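Local coordinates for Esterase/lipase-like protein (Caldicellulosiruptor lactoaceticus 6A, PDB 6A6O) that acts as a bifunctional hydrolase, combining acetyl esterase and 1,4-beta-xylosidase activities in a single alpha/beta-hydrolase-type chain, at residues Ile58-Gly63 and Phe88-Arg93; Gly64-Ala69 and Arg93-Lys98; Leu130-Gly135 and Val168-Val173. All coordinates share one frame; numbering follows the deposited sequence.

Interaction 1: residues Ile58-Gly63 and Phe88-Arg93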
ATOM      1  N   ILE A  58      -5.578  -1.962   3.566  1.00 22.72           N
ATOM      2  CA  ILE A  58      -4.915  -0.756   4.054  1.00 25.05           C
ATOM      3  C   ILE A  58      -4.509   0.069   2.847  1.00 23.76           C
ATOM      4  O   ILE A  58      -3.793  -0.424   1.963  1.00 24.09           O
ATOM      5  CB  ILE A  58      -3.688  -1.089   4.920  1.00 22.93           C
ATOM      6  CG1 ILE A  58      -4.067  -2.067   6.035  1.00 25.43           C
ATOM      7  CG2 ILE A  58      -3.086   0.198   5.492  1.00 23.86           C
ATOM      8  CD1 ILE A  58      -2.848  -2.612   6.791  1.00 28.68           C
ATOM      9  N   VAL A  59      -4.952   1.319   2.814  1.00 24.51           N
ATOM     10  CA  VAL A  59      -4.741   2.209   1.681  1.00 24.64           C
ATOM     11  C   VAL A  59      -3.489   3.037   1.922  1.00 25.23           C
ATOM     12  O   VAL A  59      -3.359   3.690   2.967  1.00 22.81           O
ATOM     13  CB  VAL A  59      -5.958   3.112   1.451  1.00 23.53           C
ATOM     14  CG1 VAL A  59      -5.649   4.115   0.331  1.00 22.50           C
ATOM     15  CG2 VAL A  59      -7.175   2.270   1.129  1.00 24.56           C
ATOM     16  N   PHE A  60      -2.556   3.003   0.955  1.00 22.63           N
ATOM     17  CA  PHE A  60      -1.330   3.794   0.993  1.00 22.56           C
ATOM     18  C   PHE A  60      -1.493   4.958   0.020  1.00 23.56           C
ATOM     19  O   PHE A  60      -1.322   4.765  -1.196  1.00 23.26           O
ATOM     20  CB  PHE A  60      -0.104   2.957   0.594  1.00 22.68           C
ATOM     21  CG  PHE A  60       0.251   1.819   1.519  1.00 25.45           C
ATOM     22  CD1 PHE A  60      -0.567   1.414   2.561  1.00 26.13           C
ATOM     23  CD2 PHE A  60       1.447   1.147   1.320  1.00 24.49           C
ATOM     24  CE1 PHE A  60      -0.204   0.369   3.381  1.00 25.16           C
ATOM     25  CE2 PHE A  60       1.826   0.094   2.141  1.00 26.80           C
ATOM     26  CZ  PHE A  60       1.000  -0.305   3.169  1.00 26.53           C
ATOM     27  N   PRO A  61      -1.787   6.172   0.476  1.00 24.00           N
ATOM     28  CA  PRO A  61      -1.922   7.293  -0.457  1.00 22.69           C
ATOM     29  C   PRO A  61      -0.583   7.653  -1.084  1.00 25.16           C
ATOM     30  O   PRO A  61       0.485   7.359  -0.544  1.00 25.09           O
ATOM     31  CB  PRO A  61      -2.447   8.436   0.429  1.00 24.63           C
ATOM     32  CG  PRO A  61      -1.950   8.091   1.792  1.00 28.81           C
ATOM     33  CD  PRO A  61      -1.930   6.595   1.885  1.00 26.00           C
ATOM     34  N   GLY A  62      -0.653   8.309  -2.248  1.00 24.00           N
ATOM     35  CA  GLY A  62       0.525   8.811  -2.929  1.00 22.29           C
ATOM     36  C   GLY A  62       0.904  10.208  -2.462  1.00 28.38           C
ATOM     37  O   GLY A  62       0.388  10.725  -1.471  1.00 29.32           O
ATOM     38  N   GLY A  63       1.821  10.827  -3.203  1.00 26.47           N
ATOM     39  CA  GLY A  63       2.356  12.119  -2.795  1.00 30.69           C
ATOM     40  C   GLY A  63       3.867  12.254  -2.859  1.00 29.71           C
ATOM     41  O   GLY A  63       4.446  13.113  -2.183  1.00 28.90           O
ATOM     42  N   PHE A  88      -8.408   0.936   6.113  1.00 26.65           N
ATOM     43  CA  PHE A  88      -7.625   1.906   6.861  1.00 25.62           C
ATOM     44  C   PHE A  88      -6.873   2.771   5.864  1.00 29.19           C
ATOM     45  O   PHE A  88      -6.564   2.328   4.751  1.00 26.71           O
ATOM     46  CB  PHE A  88      -6.562   1.281   7.789  1.00 26.30           C
ATOM     47  CG  PHE A  88      -7.091   0.323   8.817  1.00 30.02           C
ATOM     48  CD1 PHE A  88      -7.443  -0.975   8.468  1.00 29.44           C
ATOM     49  CD2 PHE A  88      -7.177   0.707  10.152  1.00 29.98           C
ATOM     50  CE1 PHE A  88      -7.909  -1.866   9.427  1.00 32.09           C
ATOM     51  CE2 PHE A  88      -7.633  -0.185  11.119  1.00 29.36           C
ATOM     52  CZ  PHE A  88      -7.999  -1.467  10.755  1.00 31.06           C
ATOM     53  N   VAL A  89      -6.558   3.994   6.279  1.00 25.18           N
ATOM     54  CA  VAL A  89      -5.566   4.835   5.606  1.00 26.55           C
ATOM     55  C   VAL A  89      -4.268   4.763   6.403  1.00 27.04           C
ATOM     56  O   VAL A  89      -4.262   5.029   7.614  1.00 26.38           O
ATOM     57  CB  VAL A  89      -6.049   6.293   5.490  1.00 25.77           C
ATOM     58  CG1 VAL A  89      -4.899   7.219   5.039  1.00 26.48           C
ATOM     59  CG2 VAL A  89      -7.249   6.412   4.533  1.00 25.81           C
ATOM     60  N   LEU A  90      -3.158   4.407   5.741  1.00 24.18           N
ATOM     61  CA  LEU A  90      -1.849   4.454   6.393  1.00 26.28           C
ATOM     62  C   LEU A  90      -1.232   5.831   6.175  1.00 27.53           C
ATOM     63  O   LEU A  90      -0.896   6.205   5.042  1.00 22.96           O
ATOM     64  CB  LEU A  90      -0.908   3.370   5.875  1.00 25.40           C
ATOM     65  CG  LEU A  90       0.513   3.529   6.446  1.00 28.34           C
ATOM     66  CD1 LEU A  90       0.552   3.283   7.982  1.00 27.06           C
ATOM     67  CD2 LEU A  90       1.461   2.576   5.734  1.00 31.04           C
ATOM     68  N   ASN A  91      -1.060   6.581   7.263  1.00 25.82           N
ATOM     69  CA  ASN A  91      -0.362   7.857   7.205  1.00 26.70           C
ATOM     70  C   ASN A  91       1.079   7.592   7.618  1.00 30.80           C
ATOM     71  O   ASN A  91       1.455   7.711   8.784  1.00 29.37           O
ATOM     72  CB  ASN A  91      -1.058   8.902   8.066  1.00 29.94           C
ATOM     73  CG  ASN A  91      -2.290   9.447   7.389  1.00 30.37           C
ATOM     74  OD1 ASN A  91      -2.262   9.759   6.196  1.00 31.56           O
ATOM     75  ND2 ASN A  91      -3.388   9.552   8.137  1.00 31.37           N
ATOM     76  N   TYR A  92       1.882   7.202   6.633  1.00 27.42           N
ATOM     77  CA  TYR A  92       3.281   6.878   6.823  1.00 26.64           C
ATOM     78  C   TYR A  92       4.139   8.138   6.770  1.00 26.50           C
ATOM     79  O   TYR A  92       3.733   9.180   6.246  1.00 27.14           O
ATOM     80  CB  TYR A  92       3.732   5.899   5.739  1.00 26.59           C
ATOM     81  CG  TYR A  92       3.466   6.385   4.323  1.00 24.20           C
ATOM     82  CD1 TYR A  92       4.422   7.131   3.629  1.00 27.27           C
ATOM     83  CD2 TYR A  92       2.277   6.072   3.668  1.00 24.35           C
ATOM     84  CE1 TYR A  92       4.197   7.565   2.318  1.00 24.58           C
ATOM     85  CE2 TYR A  92       2.049   6.496   2.345  1.00 23.04           C
ATOM     86  CZ  TYR A  92       3.011   7.251   1.689  1.00 24.02           C
ATOM     87  OH  TYR A  92       2.800   7.703   0.395  1.00 24.07           O
ATOM     88  N   ARG A  93       5.358   8.016   7.284  1.00 27.39           N
ATOM     89  CA  ARG A  93       6.267   9.154   7.330  1.00 30.42           C
ATOM     90  C   ARG A  93       6.725   9.559   5.933  1.00 30.49           C
ATOM     91  O   ARG A  93       6.894   8.720   5.037  1.00 27.50           O
ATOM     92  CB  ARG A  93       7.477   8.823   8.195  1.00 29.71           C
ATOM     93  CG  ARG A  93       7.217   9.014   9.682  1.00 33.66           C
ATOM     94  CD  ARG A  93       8.381   8.525  10.520  1.00 32.04           C
ATOM     95  NE  ARG A  93       8.400   7.076  10.663  1.00 28.80           N
ATOM     96  CZ  ARG A  93       9.338   6.412  11.324  1.00 32.52           C
ATOM     97  NH1 ARG A  93      10.344   7.079  11.889  1.00 36.00           N
ATOM     98  NH2 ARG A  93       9.284   5.092  11.413  1.00 30.57           N
TER

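Interaction 2: residues Gly64-Ala69 and Arg93-Lys98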
ATOM      1  N   GLY A  64       4.521  11.417  -3.667  1.00 28.20           N
ATOM      2  CA  GLY A  64       5.939  11.574  -3.945  1.00 28.51           C
ATOM      3  C   GLY A  64       6.865  11.487  -2.755  1.00 27.16           C
ATOM      4  O   GLY A  64       7.999  11.969  -2.830  1.00 30.78           O
ATOM      5  N   TYR A  65       6.418  10.882  -1.656  1.00 24.70           N
ATOM      6  CA  TYR A  65       7.156  10.808  -0.397  1.00 28.07           C
ATOM      7  C   TYR A  65       7.419  12.187   0.203  1.00 27.61           C
ATOM      8  O   TYR A  65       8.344  12.353   0.997  1.00 29.01           O
ATOM      9  CB  TYR A  65       8.470  10.027  -0.554  1.00 25.53           C
ATOM     10  CG  TYR A  65       8.261   8.536  -0.731  1.00 25.27           C
ATOM     11  CD1 TYR A  65       7.705   7.768   0.289  1.00 24.54           C
ATOM     12  CD2 TYR A  65       8.615   7.898  -1.918  1.00 25.89           C
ATOM     13  CE1 TYR A  65       7.516   6.396   0.132  1.00 28.58           C
ATOM     14  CE2 TYR A  65       8.425   6.542  -2.085  1.00 23.80           C
ATOM     15  CZ  TYR A  65       7.890   5.788  -1.067  1.00 24.26           C
ATOM     16  OH  TYR A  65       7.708   4.418  -1.234  1.00 23.79           O
ATOM     17  N   THR A  66       6.622  13.191  -0.165  1.00 29.78           N
ATOM     18  CA  THR A  66       6.686  14.498   0.486  1.00 32.05           C
ATOM     19  C   THR A  66       5.397  14.870   1.196  1.00 35.39           C
ATOM     20  O   THR A  66       5.405  15.785   2.022  1.00 36.45           O
ATOM     21  CB  THR A  66       7.020  15.608  -0.526  1.00 32.30           C
ATOM     22  OG1 THR A  66       5.994  15.681  -1.526  1.00 34.59           O
ATOM     23  CG2 THR A  66       8.357  15.344  -1.205  1.00 32.63           C
ATOM     24  N   HIS A  67       4.297  14.204   0.885  1.00 29.16           N
ATOM     25  CA  HIS A  67       3.012  14.453   1.514  1.00 35.64           C
ATOM     26  C   HIS A  67       2.151  13.234   1.225  1.00 35.39           C
ATOM     27  O   HIS A  67       2.601  12.273   0.590  1.00 28.56           O
ATOM     28  CB  HIS A  67       2.368  15.739   0.986  1.00 33.59           C
ATOM     29  CG  HIS A  67       2.082  15.705  -0.483  1.00 32.50           C
ATOM     30  ND1 HIS A  67       3.076  15.755  -1.437  1.00 36.22           N
ATOM     31  CD2 HIS A  67       0.917  15.580  -1.162  1.00 33.92           C
ATOM     32  CE1 HIS A  67       2.534  15.679  -2.639  1.00 37.21           C
ATOM     33  NE2 HIS A  67       1.225  15.577  -2.500  1.00 31.15           N
ATOM     34  N   ARG A  68       0.909  13.270   1.692  1.00 31.48           N
ATOM     35  CA  ARG A  68      -0.016  12.173   1.441  1.00 31.91           C
ATOM     36  C   ARG A  68      -1.307  12.753   0.890  1.00 34.84           C
ATOM     37  O   ARG A  68      -1.952  13.576   1.550  1.00 29.27           O
ATOM     38  CB  ARG A  68      -0.244  11.351   2.713  1.00 30.68           C
ATOM     39  CG  ARG A  68       1.016  10.567   3.129  1.00 29.41           C
ATOM     40  CD  ARG A  68       0.857   9.891   4.475  1.00 30.06           C
ATOM     41  NE  ARG A  68       0.272  10.824   5.435  1.00 34.01           N
ATOM     42  CZ  ARG A  68       0.975  11.666   6.186  1.00 35.99           C
ATOM     43  NH1 ARG A  68       2.302  11.671   6.123  1.00 31.63           N
ATOM     44  NH2 ARG A  68       0.349  12.500   7.006  1.00 35.16           N
ATOM     45  N   ALA A  69      -1.660  12.344  -0.327  1.00 26.13           N
ATOM     46  CA  ALA A  69      -2.796  12.932  -1.031  1.00 27.66           C
ATOM     47  C   ALA A  69      -4.123  12.490  -0.414  1.00 29.89           C
ATOM     48  O   ALA A  69      -4.382  11.293  -0.226  1.00 28.19           O
ATOM     49  CB  ALA A  69      -2.748  12.554  -2.511  1.00 28.37           C
ATOM     50  N   ARG A  93       5.358   8.016   7.284  1.00 27.39           N
ATOM     51  CA  ARG A  93       6.267   9.154   7.330  1.00 30.42           C
ATOM     52  C   ARG A  93       6.725   9.559   5.933  1.00 30.49           C
ATOM     53  O   ARG A  93       6.894   8.720   5.037  1.00 27.50           O
ATOM     54  CB  ARG A  93       7.477   8.823   8.195  1.00 29.71           C
ATOM     55  CG  ARG A  93       7.217   9.014   9.682  1.00 33.66           C
ATOM     56  CD  ARG A  93       8.381   8.525  10.520  1.00 32.04           C
ATOM     57  NE  ARG A  93       8.400   7.076  10.663  1.00 28.80           N
ATOM     58  CZ  ARG A  93       9.338   6.412  11.324  1.00 32.52           C
ATOM     59  NH1 ARG A  93      10.344   7.079  11.889  1.00 36.00           N
ATOM     60  NH2 ARG A  93       9.284   5.092  11.413  1.00 30.57           N
ATOM     61  N   VAL A  94       6.946  10.865   5.762  1.00 28.31           N
ATOM     62  CA  VAL A  94       7.401  11.453   4.515  1.00 30.24           C
ATOM     63  C   VAL A  94       8.544  12.424   4.816  1.00 29.11           C
ATOM     64  O   VAL A  94       8.963  12.574   5.960  1.00 32.18           O
ATOM     65  CB  VAL A  94       6.260  12.161   3.755  1.00 31.42           C
ATOM     66  CG1 VAL A  94       5.214  11.150   3.304  1.00 30.52           C
ATOM     67  CG2 VAL A  94       5.615  13.251   4.626  1.00 32.18           C
ATOM     68  N   GLN A  95       9.028  13.082   3.764  1.00 32.90           N
ATOM     69  CA  GLN A  95      10.110  14.054   3.861  1.00 32.39           C
ATOM     70  C   GLN A  95       9.853  15.018   5.021  1.00 34.64           C
ATOM     71  O   GLN A  95       8.733  15.517   5.166  1.00 36.36           O
ATOM     72  CB  GLN A  95      10.212  14.828   2.545  1.00 36.75           C
ATOM     73  CG  GLN A  95      11.485  15.626   2.343  1.00 38.03           C
ATOM     74  CD  GLN A  95      11.537  16.269   0.970  1.00 40.68           C
ATOM     75  OE1 GLN A  95      10.741  17.158   0.657  1.00 42.69           O
ATOM     76  NE2 GLN A  95      12.464  15.813   0.139  1.00 42.92           N
ATOM     77  N   PRO A  96      10.869  15.331   5.850  1.00 35.16           N
ATOM     78  CA  PRO A  96      12.292  15.012   5.681  1.00 35.21           C
ATOM     79  C   PRO A  96      12.712  13.621   6.123  1.00 32.28           C
ATOM     80  O   PRO A  96      13.905  13.330   6.111  1.00 34.64           O
ATOM     81  CB  PRO A  96      12.985  16.071   6.551  1.00 40.04           C
ATOM     82  CG  PRO A  96      12.023  16.326   7.637  1.00 38.15           C
ATOM     83  CD  PRO A  96      10.642  16.179   7.037  1.00 37.43           C
ATOM     84  N   TYR A  97      11.777  12.775   6.539  1.00 34.25           N
ATOM     85  CA  TYR A  97      12.154  11.387   6.738  1.00 31.64           C
ATOM     86  C   TYR A  97      12.567  10.785   5.398  1.00 28.53           C
ATOM     87  O   TYR A  97      12.163  11.252   4.329  1.00 31.71           O
ATOM     88  CB  TYR A  97      11.008  10.581   7.345  1.00 33.53           C
ATOM     89  CG  TYR A  97      10.780  10.805   8.829  1.00 34.89           C
ATOM     90  CD1 TYR A  97      11.551  10.147   9.777  1.00 38.94           C
ATOM     91  CD2 TYR A  97       9.779  11.659   9.275  1.00 35.72           C
ATOM     92  CE1 TYR A  97      11.333  10.335  11.139  1.00 37.57           C
ATOM     93  CE2 TYR A  97       9.553  11.854  10.633  1.00 38.02           C
ATOM     94  CZ  TYR A  97      10.333  11.191  11.554  1.00 38.23           C
ATOM     95  OH  TYR A  97      10.112  11.379  12.897  1.00 38.30           O
ATOM     96  N   LYS A  98      13.407   9.756   5.470  1.00 28.21           N
ATOM     97  CA  LYS A  98      13.911   9.056   4.296  1.00 33.76           C
ATOM     98  C   LYS A  98      13.759   7.558   4.508  1.00 30.62           C
ATOM     99  O   LYS A  98      13.418   7.092   5.601  1.00 32.78           O
ATOM    100  CB  LYS A  98      15.385   9.391   4.028  1.00 34.77           C
ATOM    101  CG  LYS A  98      15.597  10.786   3.496  1.00 35.64           C
ATOM    102  CD  LYS A  98      17.033  11.017   3.097  1.00 41.40           C
ATOM    103  CE  LYS A  98      17.123  12.246   2.217  1.00 44.80           C
ATOM    104  NZ  LYS A  98      16.257  13.346   2.736  1.00 43.47           N
TER

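Interaction 3: residues Leu130-Gly135 and Val168-Val173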
ATOM      1  N   LEU A 130      -3.369  -1.431  -0.735  1.00 20.75           N
ATOM      2  CA  LEU A 130      -3.706  -0.746  -1.977  1.00 22.61           C
ATOM      3  C   LEU A 130      -2.980   0.593  -1.960  1.00 22.73           C
ATOM      4  O   LEU A 130      -3.109   1.359  -1.005  1.00 23.06           O
ATOM      5  CB  LEU A 130      -5.233  -0.580  -2.114  1.00 20.31           C
ATOM      6  CG  LEU A 130      -5.797   0.080  -3.382  1.00 21.65           C
ATOM      7  CD1 LEU A 130      -7.226  -0.354  -3.683  1.00 23.87           C
ATOM      8  CD2 LEU A 130      -5.740   1.617  -3.268  1.00 21.69           C
ATOM      9  N   GLY A 131      -2.181   0.865  -2.985  1.00 22.84           N
ATOM     10  CA  GLY A 131      -1.361   2.060  -3.006  1.00 21.34           C
ATOM     11  C   GLY A 131      -1.442   2.778  -4.336  1.00 23.43           C
ATOM     12  O   GLY A 131      -1.582   2.163  -5.390  1.00 21.03           O
ATOM     13  N   PHE A 132      -1.346   4.106  -4.256  1.00 19.72           N
ATOM     14  CA  PHE A 132      -1.327   5.007  -5.398  1.00 23.26           C
ATOM     15  C   PHE A 132       0.044   5.661  -5.526  1.00 19.93           C
ATOM     16  O   PHE A 132       0.539   6.255  -4.560  1.00 22.42           O
ATOM     17  CB  PHE A 132      -2.365   6.123  -5.242  1.00 24.49           C
ATOM     18  CG  PHE A 132      -3.782   5.650  -5.137  1.00 23.78           C
ATOM     19  CD1 PHE A 132      -4.328   5.300  -3.908  1.00 23.48           C
ATOM     20  CD2 PHE A 132      -4.581   5.589  -6.273  1.00 21.90           C
ATOM     21  CE1 PHE A 132      -5.656   4.898  -3.821  1.00 20.82           C
ATOM     22  CE2 PHE A 132      -5.893   5.189  -6.199  1.00 22.09           C
ATOM     23  CZ  PHE A 132      -6.433   4.832  -4.970  1.00 21.99           C
ATOM     24  N   SER A 133       0.616   5.626  -6.731  1.00 23.59           N
ATOM     25  CA  SER A 133       1.825   6.397  -7.071  1.00 26.93           C
ATOM     26  C   SER A 133       2.945   6.038  -6.098  1.00 24.76           C
ATOM     27  O   SER A 133       3.321   4.855  -6.025  1.00 23.22           O
ATOM     28  CB  SER A 133       1.449   7.886  -7.128  1.00 26.09           C
ATOM     29  OG  SER A 133       2.529   8.642  -7.654  1.00 29.81           O
ATOM     30  N   ALA A 134       3.512   6.986  -5.343  1.00 23.84           N
ATOM     31  CA  ALA A 134       4.524   6.627  -4.351  1.00 22.41           C
ATOM     32  C   ALA A 134       3.963   5.695  -3.277  1.00 22.69           C
ATOM     33  O   ALA A 134       4.705   4.883  -2.718  1.00 22.72           O
ATOM     34  CB  ALA A 134       5.104   7.885  -3.704  1.00 25.79           C
ATOM     35  N   GLY A 135       2.669   5.820  -2.951  1.00 22.87           N
ATOM     36  CA  GLY A 135       2.038   4.835  -2.086  1.00 19.38           C
ATOM     37  C   GLY A 135       1.987   3.454  -2.713  1.00 23.53           C
ATOM     38  O   GLY A 135       2.047   2.440  -2.007  1.00 23.04           O
ATOM     39  N   VAL A 168      -2.870  -4.168  -4.425  1.00 19.83           N
ATOM     40  CA  VAL A 168      -3.469  -3.390  -5.509  1.00 19.41           C
ATOM     41  C   VAL A 168      -2.578  -2.178  -5.756  1.00 19.86           C
ATOM     42  O   VAL A 168      -2.297  -1.412  -4.828  1.00 22.22           O
ATOM     43  CB  VAL A 168      -4.905  -2.952  -5.189  1.00 21.54           C
ATOM     44  CG1 VAL A 168      -5.467  -2.124  -6.360  1.00 21.05           C
ATOM     45  CG2 VAL A 168      -5.780  -4.175  -4.905  1.00 20.51           C
ATOM     46  N   LEU A 169      -2.131  -2.010  -6.997  1.00 20.34           N
ATOM     47  CA  LEU A 169      -1.181  -0.963  -7.353  1.00 23.25           C
ATOM     48  C   LEU A 169      -1.829  -0.055  -8.380  1.00 22.33           C
ATOM     49  O   LEU A 169      -2.225  -0.518  -9.452  1.00 21.19           O
ATOM     50  CB  LEU A 169       0.108  -1.556  -7.921  1.00 20.27           C
ATOM     51  CG  LEU A 169       0.805  -2.526  -6.974  1.00 21.69           C
ATOM     52  CD1 LEU A 169       2.027  -3.130  -7.671  1.00 22.76           C
ATOM     53  CD2 LEU A 169       1.211  -1.833  -5.645  1.00 21.56           C
ATOM     54  N   CYS A 170      -1.914   1.234  -8.066  1.00 18.90           N
ATOM     55  CA  CYS A 170      -2.619   2.201  -8.899  1.00 20.92           C
ATOM     56  C   CYS A 170      -1.612   3.229  -9.376  1.00 21.91           C
ATOM     57  O   CYS A 170      -1.025   3.944  -8.552  1.00 21.09           O
ATOM     58  CB  CYS A 170      -3.747   2.872  -8.116  1.00 22.65           C
ATOM     59  SG  CYS A 170      -4.824   1.708  -7.233  1.00 23.39           S
ATOM     60  N   TYR A 171      -1.418   3.301 -10.712  1.00 20.72           N
ATOM     61  CA  TYR A 171      -0.333   4.055 -11.335  1.00 21.18           C
ATOM     62  C   TYR A 171       0.911   4.106 -10.443  1.00 20.96           C
ATOM     63  O   TYR A 171       1.395   5.194 -10.101  1.00 22.78           O
ATOM     64  CB  TYR A 171      -0.819   5.463 -11.737  1.00 19.56           C
ATOM     65  CG  TYR A 171      -1.741   6.187 -10.767  1.00 21.82           C
ATOM     66  CD1 TYR A 171      -1.221   6.959  -9.713  1.00 23.33           C
ATOM     67  CD2 TYR A 171      -3.123   6.134 -10.923  1.00 22.02           C
ATOM     68  CE1 TYR A 171      -2.070   7.638  -8.838  1.00 21.72           C
ATOM     69  CE2 TYR A 171      -3.976   6.806 -10.056  1.00 23.21           C
ATOM     70  CZ  TYR A 171      -3.450   7.556  -9.023  1.00 24.51           C
ATOM     71  OH  TYR A 171      -4.314   8.221  -8.175  1.00 24.56           O
ATOM     72  N   PRO A 172       1.502   2.950 -10.113  1.00 20.82           N
ATOM     73  CA  PRO A 172       2.588   2.909  -9.125  1.00 19.58           C
ATOM     74  C   PRO A 172       3.947   3.375  -9.633  1.00 20.02           C
ATOM     75  O   PRO A 172       4.348   3.106 -10.769  1.00 22.67           O
ATOM     76  CB  PRO A 172       2.663   1.417  -8.763  1.00 21.31           C
ATOM     77  CG  PRO A 172       2.252   0.741 -10.046  1.00 20.02           C
ATOM     78  CD  PRO A 172       1.117   1.594 -10.549  1.00 21.34           C
ATOM     79  N   VAL A 173       4.653   4.081  -8.748  1.00 21.76           N
ATOM     80  CA  VAL A 173       6.106   4.149  -8.790  1.00 21.02           C
ATOM     81  C   VAL A 173       6.648   2.762  -8.477  1.00 21.07           C
ATOM     82  O   VAL A 173       6.263   2.158  -7.476  1.00 21.25           O
ATOM     83  CB  VAL A 173       6.597   5.190  -7.773  1.00 22.46           C
ATOM     84  CG1 VAL A 173       8.100   5.127  -7.582  1.00 23.09           C
ATOM     85  CG2 VAL A 173       6.126   6.601  -8.195  1.00 24.44           C
TER

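Interaction 1: residues Ile58-Gly63 and Phe88-Arg93
I58 and V59 run parallel to F88 and V89 as neighbouring strands, with V59 N taking F88 O at 2.7 Å and V59 O receiving L90 N at 2.9 Å; the axes of strands 58-60 and 88-91 are inclined at 41°. P61 has no N-H to continue the ladder; its CD lies 3.3 Å from L90 O instead. Side chains alternate between the two sheet faces. V59 and V89, beta-branched and compact, lie on the face packed by helix 74-82. On the opposite face L90 reaches over the F60 ring: with CG anti to its backbone N (chi1 173°), it sets CD2 above the ring near the rim, 3.6 Å from F60 CE1, a CH-pi contact. I58 CG2 sits in the plane of that ring at its edge and also meets L90 CB at 3.9 Å, so the flat phenyl is touched both on a face and at an edge, while helix 134-142 packs against it too. Beyond the strands Y92 takes over. Its ring slides past P61, and its hydroxyl gives a short bond of 2.5 Å to P61 O, which lies in the ring plane; the hydroxyl comes to the carbonyl tilted 17° from the carbonyl plane. A phenylalanine here would probably keep the packing on P61 but leave P61 O without this donor and the turn into G62 less firmly placed. The arrangement is the parallel strand pair of a right-handed beta-alpha-beta crossover (54-60, 74-82, 86-91) in an alpha/beta-hydrolase sheet, with a glycine-rich turn leaving the end of strand 54-60 on the way to helix 74-82, consistent with the turn that lines the oxyanion hole in related esterases.

Interaction 2: residues Gly64-Ala69 and Arg93-Lys98
V94 lays its isopropyl group against the backbone of Y65, T66 and H67, joining the loops that follow strands 54-60 and 86-91, beyond the C-terminal ends of these strands of the alpha/beta-hydrolase sheet. Its three side-chain carbons each find a carbonyl or its surroundings: CB is 3.5 Å from Y65 O, CG2 is 3.6 Å from T66 O, and CG1 lies near H67 O. This compact, branched residue can fill the curve of the 64-69 loop without bringing a polar group of its own. CG2 occupies the position between the backbone N and the carbonyl carbon (chi1 -65° for CG1), and it is this methyl that also meets R68 NH1, at 4.0 Å. The arginine crosses the valine obliquely, its chain bent at chi3, while its NE is held by N91 OD1. One backbone bond ties the loops together, from Q95 N to Y65 O at 2.9 Å. Y65 itself adopts a positive phi, as G64 does before it, and its ring turns inward to pack on helices 134-142 and 182-189, where its OH bonds to H137 ND1. Downstream, V94 O accepts Y97 N across a cis peptide bond before P96, which makes V94-Y97 a type VI turn; R93 lies over the Y97 ring in a cation-pi contact. Toward the surface, T66 and Q95 extend side by side in the same direction, the extended glutamine bringing OE1 to 3.5 Å from T66 CG2. The threonine's other branch turns to its neighbour: T66 OG1 lies in the plane of the H67 imidazole, 2.9 Å from H67 ND1.

Interaction 3: residues Leu130-Gly135 and Val168-Val173
F132 and C170 both hold their side chains anti to the carbonyl carbon (chi1 -61° and -49°), which lays C170 SG over the face of the F132 ring, 4.2 Å from its centroid. Y171 instead places CG between its backbone N and carbonyl carbon, bringing its ring obliquely against F132, with Y171 OH 3.3 Å from F132 CD2; that hydroxyl is bonded to E72. Parallel ladder bonds run from G131 N to V168 O and from C170 N to G131 O, and S133 N continues the series to C170 O at 3.0 Å. S133 then turns sharply, phi 57°, in a turn that fits the nucleophile elbow (G131, S133, G135) of this fold, while V173 N reaches S133 O from above the carbonyl plane. Glycine suits both flanking positions: a CB on G131 would clash with G135 O, and one on G135 with F132 O. S133 OG bonds to H254 NE2, consistent with a Ser-His-Asp triad that includes D222. L130 CG packs on V168 CB at 3.6 Å, apolar against apolar. Strands 54-60 and 214-219 flank this pair within the sheet; helix 74-82 packs on L130 and F132, helix 268-278 on V168 and C170.

Overall arrangement
Interactions 1 and 3 share one sheet, their centres about 10 Å apart, because strands 54-60 and 127-132 are neighbours: F60 N probably bonds L130 O, at 2.6 Å. Interaction 2 continues interaction 1 past the strand ends, its centre also about 10 Å away; R93 belongs to both, and G62 O lies 2.8 Å from A69 N, a probable hydrogen bond. Interactions 2 and 3 are farther apart, with centres about 14 Å from each other, yet Y65 OH comes within 3.4 Å of A134 O, directly after S133. All three therefore converge on the C-terminal ends of the parallel strands, where the glycine-rich turn of 58-63 and 64-69 runs beside the probable nucleophile S133.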